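Local coordinates for glycosyl hydrolases family 31 family protein (Aspergillus niger, PDB 6DRU), which catalyses the hydrolytic release of alpha-xylose from the non-reducing terminal glucose of xyloglucan oligosaccharides, at the interface of chains A and B and the interface of chains A and C. Residues are numbered along the deposited sequence; one frame, centred on the assembly and turned at random. Chains: chain A/B/C, Glycosyl hydrolases family 31 family protein.

Contact 1: the interface of chains A and B. Residues chain A 361, 411, 415, 418; chain B 330, 335, 339, 363.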
loop_
_atom_site.group_PDB
_atom_site.type_symbol
_atom_site.label_atom_id
_atom_site.label_comp_id
_atom_site.label_asym_id
_atom_site.label_seq_id
_atom_site.Cartn_x
_atom_site.Cartn_y
_atom_site.Cartn_z
ATOM N N TYR A 361 -20.432 0.624 -20.176
ATOM C CA TYR A 361 -19.637 0.175 -19.045
ATOM C C TYR A 361 -20.556 -0.359 -17.955
ATOM O O TYR A 361 -21.613 0.216 -17.678
ATOM C CB TYR A 361 -18.765 1.316 -18.521
ATOM C CG TYR A 361 -17.667 1.702 -19.488
ATOM C CD1 TYR A 361 -17.874 2.677 -20.453
ATOM C CD2 TYR A 361 -16.429 1.071 -19.447
ATOM C CE1 TYR A 361 -16.873 3.025 -21.345
ATOM C CE2 TYR A 361 -15.423 1.410 -20.336
ATOM C CZ TYR A 361 -15.652 2.388 -21.281
ATOM O OH TYR A 361 -14.654 2.729 -22.165
ATOM N N GLN A 411 -14.797 -3.789 -27.020
ATOM C CA GLN A 411 -14.228 -2.696 -27.791
ATOM C C GLN A 411 -13.214 -3.257 -28.787
ATOM O O GLN A 411 -13.077 -4.474 -28.943
ATOM C CB GLN A 411 -13.627 -1.652 -26.848
ATOM C CG GLN A 411 -14.661 -1.003 -25.928
ATOM C CD GLN A 411 -14.084 0.102 -25.063
ATOM O OE1 GLN A 411 -14.158 0.046 -23.835
ATOM N NE2 GLN A 411 -13.513 1.117 -25.701
ATOM N N ILE A 415 -7.723 -1.436 -28.382
ATOM C CA ILE A 415 -8.033 -0.934 -27.046
ATOM C C ILE A 415 -7.943 -2.055 -26.019
ATOM O O ILE A 415 -7.399 -1.870 -24.922
ATOM C CB ILE A 415 -9.421 -0.267 -27.039
ATOM C CG1 ILE A 415 -9.400 1.014 -27.872
ATOM C CG2 ILE A 415 -9.874 0.025 -25.617
ATOM C CD1 ILE A 415 -10.762 1.641 -28.053
ATOM N N ILE A 418 -4.429 -2.678 -24.849
ATOM C CA ILE A 418 -3.778 -1.697 -23.973
ATOM C C ILE A 418 -3.753 -2.245 -22.551
ATOM O O ILE A 418 -4.808 -2.656 -22.026
ATOM C CB ILE A 418 -4.511 -0.347 -24.031
ATOM C CG1 ILE A 418 -4.593 0.150 -25.474
ATOM C CG2 ILE A 418 -3.803 0.682 -23.166
ATOM C CD1 ILE A 418 -5.431 1.393 -25.641
ATOM N N ASP B 330 -17.033 6.932 -25.465
ATOM C CA ASP B 330 -16.706 6.025 -26.561
ATOM C C ASP B 330 -17.375 6.458 -27.859
ATOM O O ASP B 330 -16.849 6.189 -28.945
ATOM C CB ASP B 330 -17.122 4.592 -26.214
ATOM C CG ASP B 330 -16.433 4.059 -24.966
ATOM O OD1 ASP B 330 -15.546 4.750 -24.423
ATOM O OD2 ASP B 330 -16.772 2.934 -24.534
ATOM N N TYR B 335 -12.465 9.410 -29.772
ATOM C CA TYR B 335 -12.197 8.439 -28.715
ATOM C C TYR B 335 -11.080 7.482 -29.109
ATOM O O TYR B 335 -10.193 7.186 -28.300
ATOM C CB TYR B 335 -13.466 7.659 -28.373
ATOM C CG TYR B 335 -13.225 6.503 -27.428
ATOM C CD1 TYR B 335 -12.765 6.721 -26.136
ATOM C CD2 TYR B 335 -13.449 5.194 -27.830
ATOM C CE1 TYR B 335 -12.539 5.666 -25.269
ATOM C CE2 TYR B 335 -13.228 4.132 -26.969
ATOM C CZ TYR B 335 -12.773 4.375 -25.691
ATOM O OH TYR B 335 -12.552 3.322 -24.832
ATOM N N GLN B 339 -7.479 7.452 -27.296
ATOM C CA GLN B 339 -7.120 6.221 -26.602
ATOM C C GLN B 339 -5.774 5.690 -27.083
ATOM O O GLN B 339 -4.959 5.229 -26.277
ATOM C CB GLN B 339 -8.215 5.174 -26.810
ATOM C CG GLN B 339 -8.120 3.961 -25.907
ATOM C CD GLN B 339 -8.573 4.252 -24.495
ATOM O OE1 GLN B 339 -9.770 4.286 -24.215
ATOM N NE2 GLN B 339 -7.619 4.463 -23.597
ATOM N N ARG B 363 -13.958 9.200 -19.651
ATOM C CA ARG B 363 -12.582 9.364 -19.207
ATOM C C ARG B 363 -12.173 10.806 -19.457
ATOM O O ARG B 363 -12.430 11.348 -20.538
ATOM C CB ARG B 363 -11.635 8.408 -19.944
ATOM C CG ARG B 363 -12.075 6.951 -19.927
ATOM C CD ARG B 363 -11.639 6.227 -21.193
ATOM N NE ARG B 363 -12.207 4.885 -21.283
ATOM C CZ ARG B 363 -11.587 3.778 -20.886
ATOM N NH1 ARG B 363 -10.366 3.843 -20.370
ATOM N NH2 ARG B 363 -12.187 2.603 -21.009
#

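Contact 2: the interface of chains A and B. Residues chain A 348-350; chain B 420-423.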
loop_
_atom_site.group_PDB
_atom_site.type_symbol
_atom_site.label_atom_id
_atom_site.label_comp_id
_atom_site.label_asym_id
_atom_site.label_seq_id
_atom_site.Cartn_x
_atom_site.Cartn_y
_atom_site.Cartn_z
ATOM N N ARG A 348 -12.615 -0.160 -6.489
ATOM C CA ARG A 348 -12.541 0.468 -5.175
ATOM C C ARG A 348 -12.371 1.984 -5.222
ATOM O O ARG A 348 -12.398 2.621 -4.163
ATOM C CB ARG A 348 -11.418 -0.183 -4.370
ATOM C CG ARG A 348 -11.589 -1.697 -4.269
ATOM C CD ARG A 348 -10.643 -2.323 -3.265
ATOM N NE ARG A 348 -9.248 -2.162 -3.651
ATOM C CZ ARG A 348 -8.225 -2.408 -2.842
ATOM N NH1 ARG A 348 -8.447 -2.822 -1.600
ATOM N NH2 ARG A 348 -6.981 -2.240 -3.271
ATOM N N ASP A 349 -12.209 2.579 -6.402
ATOM C CA ASP A 349 -12.288 4.027 -6.536
ATOM C C ASP A 349 -12.764 4.365 -7.941
ATOM O O ASP A 349 -12.651 3.558 -8.867
ATOM C CB ASP A 349 -10.953 4.720 -6.218
ATOM C CG ASP A 349 -9.868 4.430 -7.241
ATOM O OD1 ASP A 349 -10.020 3.493 -8.053
ATOM O OD2 ASP A 349 -8.854 5.159 -7.235
ATOM N N GLY A 350 -13.298 5.572 -8.089
ATOM C CA GLY A 350 -13.927 5.970 -9.324
ATOM C C GLY A 350 -15.403 5.632 -9.311
ATOM O O GLY A 350 -15.989 5.368 -8.257
ATOM N N PHE B 420 -18.921 6.146 -3.078
ATOM C CA PHE B 420 -17.872 5.630 -3.947
ATOM C C PHE B 420 -16.639 6.519 -3.832
ATOM O O PHE B 420 -16.738 7.749 -3.902
ATOM C CB PHE B 420 -18.349 5.559 -5.397
ATOM C CG PHE B 420 -19.291 4.422 -5.675
ATOM C CD1 PHE B 420 -18.804 3.145 -5.903
ATOM C CD2 PHE B 420 -20.659 4.627 -5.710
ATOM C CE1 PHE B 420 -19.667 2.094 -6.159
ATOM C CE2 PHE B 420 -21.527 3.580 -5.966
ATOM C CZ PHE B 420 -21.029 2.312 -6.191
ATOM N N THR B 421 -15.479 5.895 -3.644
ATOM C CA THR B 421 -14.253 6.642 -3.394
ATOM C C THR B 421 -13.863 7.472 -4.611
ATOM O O THR B 421 -13.985 7.024 -5.754
ATOM C CB THR B 421 -13.116 5.687 -3.029
ATOM O OG1 THR B 421 -13.586 4.729 -2.073
ATOM C CG2 THR B 421 -11.943 6.454 -2.436
ATOM N N LEU B 422 -13.399 8.694 -4.358
ATOM C CA LEU B 422 -12.932 9.548 -5.441
ATOM C C LEU B 422 -11.691 8.936 -6.089
ATOM O O LEU B 422 -10.854 8.345 -5.398
ATOM C CB LEU B 422 -12.627 10.954 -4.925
ATOM C CG LEU B 422 -13.850 11.777 -4.517
ATOM C CD1 LEU B 422 -13.442 13.173 -4.078
ATOM C CD2 LEU B 422 -14.855 11.847 -5.660
ATOM N N PRO B 423 -11.539 9.064 -7.407
ATOM C CA PRO B 423 -10.547 8.246 -8.121
ATOM C C PRO B 423 -9.136 8.803 -7.991
ATOM O O PRO B 423 -8.900 9.998 -8.192
ATOM C CB PRO B 423 -11.033 8.300 -9.573
ATOM C CG PRO B 423 -11.690 9.645 -9.677
ATOM C CD PRO B 423 -12.302 9.932 -8.323
#

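Contact 3: the interface of chains A and C. Residues chain A 16, 125-128; chain C 419, 421.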
loop_
_atom_site.group_PDB
_atom_site.type_symbol
_atom_site.label_atom_id
_atom_site.label_comp_id
_atom_site.label_asym_id
_atom_site.label_seq_id
_atom_site.Cartn_x
_atom_site.Cartn_y
_atom_site.Cartn_z
ATOM N N PHE A 16 5.704 -15.677 16.805
ATOM C CA PHE A 16 4.388 -15.061 16.697
ATOM C C PHE A 16 3.426 -15.838 15.808
ATOM O O PHE A 16 2.244 -15.484 15.756
ATOM C CB PHE A 16 4.513 -13.623 16.182
ATOM C CG PHE A 16 5.250 -13.499 14.878
ATOM C CD1 PHE A 16 4.611 -13.745 13.675
ATOM C CD2 PHE A 16 6.580 -13.113 14.855
ATOM C CE1 PHE A 16 5.288 -13.623 12.479
ATOM C CE2 PHE A 16 7.260 -12.988 13.661
ATOM C CZ PHE A 16 6.612 -13.243 12.473
ATOM N N TYR A 125 6.478 -17.770 4.701
ATOM C CA TYR A 125 6.881 -16.374 4.595
ATOM C C TYR A 125 5.656 -15.470 4.644
ATOM O O TYR A 125 4.693 -15.681 3.898
ATOM C CB TYR A 125 7.661 -16.138 3.301
ATOM C CG TYR A 125 8.426 -14.836 3.271
ATOM C CD1 TYR A 125 7.837 -13.672 2.796
ATOM C CD2 TYR A 125 9.742 -14.770 3.714
ATOM C CE1 TYR A 125 8.533 -12.477 2.766
ATOM C CE2 TYR A 125 10.447 -13.581 3.688
ATOM C CZ TYR A 125 9.839 -12.437 3.213
ATOM O OH TYR A 125 10.536 -11.249 3.184
ATOM N N TYR A 126 5.697 -14.464 5.516
ATOM C CA TYR A 126 4.612 -13.506 5.672
ATOM C C TYR A 126 5.107 -12.108 5.329
ATOM O O TYR A 126 6.256 -11.757 5.612
ATOM C CB TYR A 126 4.053 -13.525 7.097
ATOM C CG TYR A 126 3.636 -14.898 7.567
ATOM C CD1 TYR A 126 2.457 -15.478 7.119
ATOM C CD2 TYR A 126 4.420 -15.611 8.465
ATOM C CE1 TYR A 126 2.073 -16.735 7.549
ATOM C CE2 TYR A 126 4.043 -16.866 8.902
ATOM C CZ TYR A 126 2.869 -17.424 8.441
ATOM O OH TYR A 126 2.493 -18.675 8.875
ATOM N N TYR A 127 4.231 -11.312 4.721
ATOM C CA TYR A 127 4.580 -9.972 4.269
ATOM C C TYR A 127 3.349 -9.087 4.381
ATOM O O TYR A 127 2.264 -9.476 3.938
ATOM C CB TYR A 127 5.102 -10.009 2.830
ATOM C CG TYR A 127 5.269 -8.657 2.177
ATOM C CD1 TYR A 127 6.368 -7.856 2.461
ATOM C CD2 TYR A 127 4.342 -8.194 1.253
ATOM C CE1 TYR A 127 6.528 -6.621 1.855
ATOM C CE2 TYR A 127 4.493 -6.963 0.641
ATOM C CZ TYR A 127 5.587 -6.180 0.945
ATOM O OH TYR A 127 5.736 -4.953 0.333
ATOM N N TRP A 128 3.519 -7.905 4.972
ATOM C CA TRP A 128 2.411 -6.980 5.199
ATOM C C TRP A 128 2.517 -5.800 4.245
ATOM O O TRP A 128 3.359 -4.912 4.446
ATOM C CB TRP A 128 2.398 -6.498 6.652
ATOM C CG TRP A 128 1.865 -7.519 7.612
ATOM C CD1 TRP A 128 0.568 -7.675 8.005
ATOM C CD2 TRP A 128 2.616 -8.531 8.294
ATOM N NE1 TRP A 128 0.464 -8.719 8.892
ATOM C CE2 TRP A 128 1.707 -9.262 9.085
ATOM C CE3 TRP A 128 3.967 -8.891 8.313
ATOM C CZ2 TRP A 128 2.106 -10.329 9.886
ATOM C CZ3 TRP A 128 4.360 -9.950 9.110
ATOM C CH2 TRP A 128 3.433 -10.656 9.885
ATOM N N PRO C 419 9.555 -16.467 11.362
ATOM C CA PRO C 419 9.454 -15.787 10.059
ATOM C C PRO C 419 9.266 -14.276 10.175
ATOM O O PRO C 419 8.236 -13.718 9.789
ATOM C CB PRO C 419 8.241 -16.481 9.427
ATOM C CG PRO C 419 7.395 -16.870 10.584
ATOM C CD PRO C 419 8.351 -17.259 11.673
ATOM N N THR C 421 9.788 -10.800 8.671
ATOM C CA THR C 421 9.869 -10.421 7.267
ATOM C C THR C 421 11.207 -9.761 6.957
ATOM O O THR C 421 11.727 -8.970 7.749
ATOM C CB THR C 421 8.725 -9.472 6.907
ATOM O OG1 THR C 421 7.498 -9.976 7.449
ATOM C CG2 THR C 421 8.591 -9.344 5.397
HETATM O O HOH W 1 8.139 -13.761 7.075
#

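Contact 1: the interface of chains A and B
A two-fold symmetric interface joins two copies of this family 31 alpha-xylosidase in the deposited tetramer; this patch of it, which recurs with the chains exchanged, mixes polar bonds with apolar packing. The phenol oxygen of A:Tyr361, on strand 360-364, is approached by a guanidinium and a carboxylate group. B:Arg363 comes from the same strand of the partner: NH2 donates to A:Tyr361 OH over 2.7 Å, nearly straight at 170° and in the guanidinium plane. The phenol in turn donates to B:Asp330, whose OD1 lies 3.2 Å from A:Tyr361 OH at the ring edge and receives the bond on its syn lone pair; B:Asp330 OD2 is equally far from the phenol oxygen. Arginine and aspartate would together polarise the phenol and hold its direction. Beside them, A:Gln411 stretches its chain beyond CG (chi2 -176°), and its NE2 donates to B:Tyr335 OH over 2.6 Å, in the amide plane and at the ring edge. CD1 of A:Ile415 packs 3.7 Å from CE2 of B:Tyr335. CG of B:Gln339, on helix 335-340, is touched by both A:Ile415 CG1 and A:Ile418 CD1. With its directional bonds and small apolar seam, the patch probably helps hold the two subunits in register.

Contact 2: the interface of chains A and B
Backbone N of A:Gly350 donates to the carbonyl oxygen of B:Thr421, 2.8 Å from N to O, in a reasonably straight bond (152° at the hydrogen). The donor is tilted 22° from the carbonyl plane. Two loops, A 348-350 and B 420-423, meet here at a small part of the two-fold A-B interface of the family 31 alpha-xylosidase, and the main chains supply this polar link. The hydroxyl OG1 of B:Thr421 points toward the carbonyl oxygen of A:Arg348 at 3.2 Å, a weak bond at most, while CB of the threonine lies 3.3 Å from O of A:Arg348. CA of A:Asp349 packs against B:Thr421 CB at 4.0 Å. A chi1 of 68° sets CG of A:Asp349 between its backbone N and carbonyl carbon, and from there one carboxylate oxygen, OD2, passes 3.6 Å from B:Pro423 CA. That is a packing contact, made against the backbone of the proline. The bond and the packing together probably keep the two loops aligned, although the assembly alone does not establish their role in solution. Next to the glycine amide, CB of the B:Pro423 ring rests 3.7 Å from A:Gly350 CA.

Contact 3: the interface of chains A and C
A chi1 of -46° in C:Thr421 places the methyl CG2 anti to the backbone N, toward the tyrosines of strand 124-127 in chain A, and leaves the hydroxyl OG1 anti to the carbonyl carbon, within reach of the same strand. This is a loop-to-strand contact in the two-fold A-C interface of the glycoside hydrolase family 31 enzyme. OG1 donates to the main-chain oxygen of A:Tyr126 over 2.8 Å, approaching from above the carbonyl plane, 40° out of it, rather than on a lone pair. Nearby, CZ3 of the A:Trp128 indole lies 3.6 Å from OG1 of C:Thr421. C:Thr421 CG2 meets two aromatic side chains: it lies 3.5 Å from the phenol oxygen OH of A:Tyr125 and, in the ring plane, at the edge of A:Tyr127, 4.0 Å from CD1. C:Pro419 lies alongside A:Tyr126, the two side chains pointing the same way, and its CG meets the tyrosine ring edge in plane, 3.8 Å from CE2. Water 1 connects the loop to the strand a second time, 2.7 Å from the carbonyl oxygen of C:Pro419 and also bound to both N and O of A:Tyr126. The ring of A:Phe16 presents CZ toward the same proline carbonyl.

Contacts 1 and 2 belong to one A-B interface, their C-alpha centres about 19 Å apart, while contact 3, in the A-C interface, lies about 40 Å from contact 1 and 30 Å from contact 2. Thr421 serves both interfaces: chain B uses it in contact 2 and chain C in contact 3, each copy facing a different surface of chain A. The stretch from Gln411 to Pro423, which includes helix 413-417, thus supplies residues to all three contacts. Contact 1 lies about 20 to 22 Å from the catalytic aspartates of chain A, and contact 2 about 20 to 21 Å from those of chain B, so neither supplies catalytic groups.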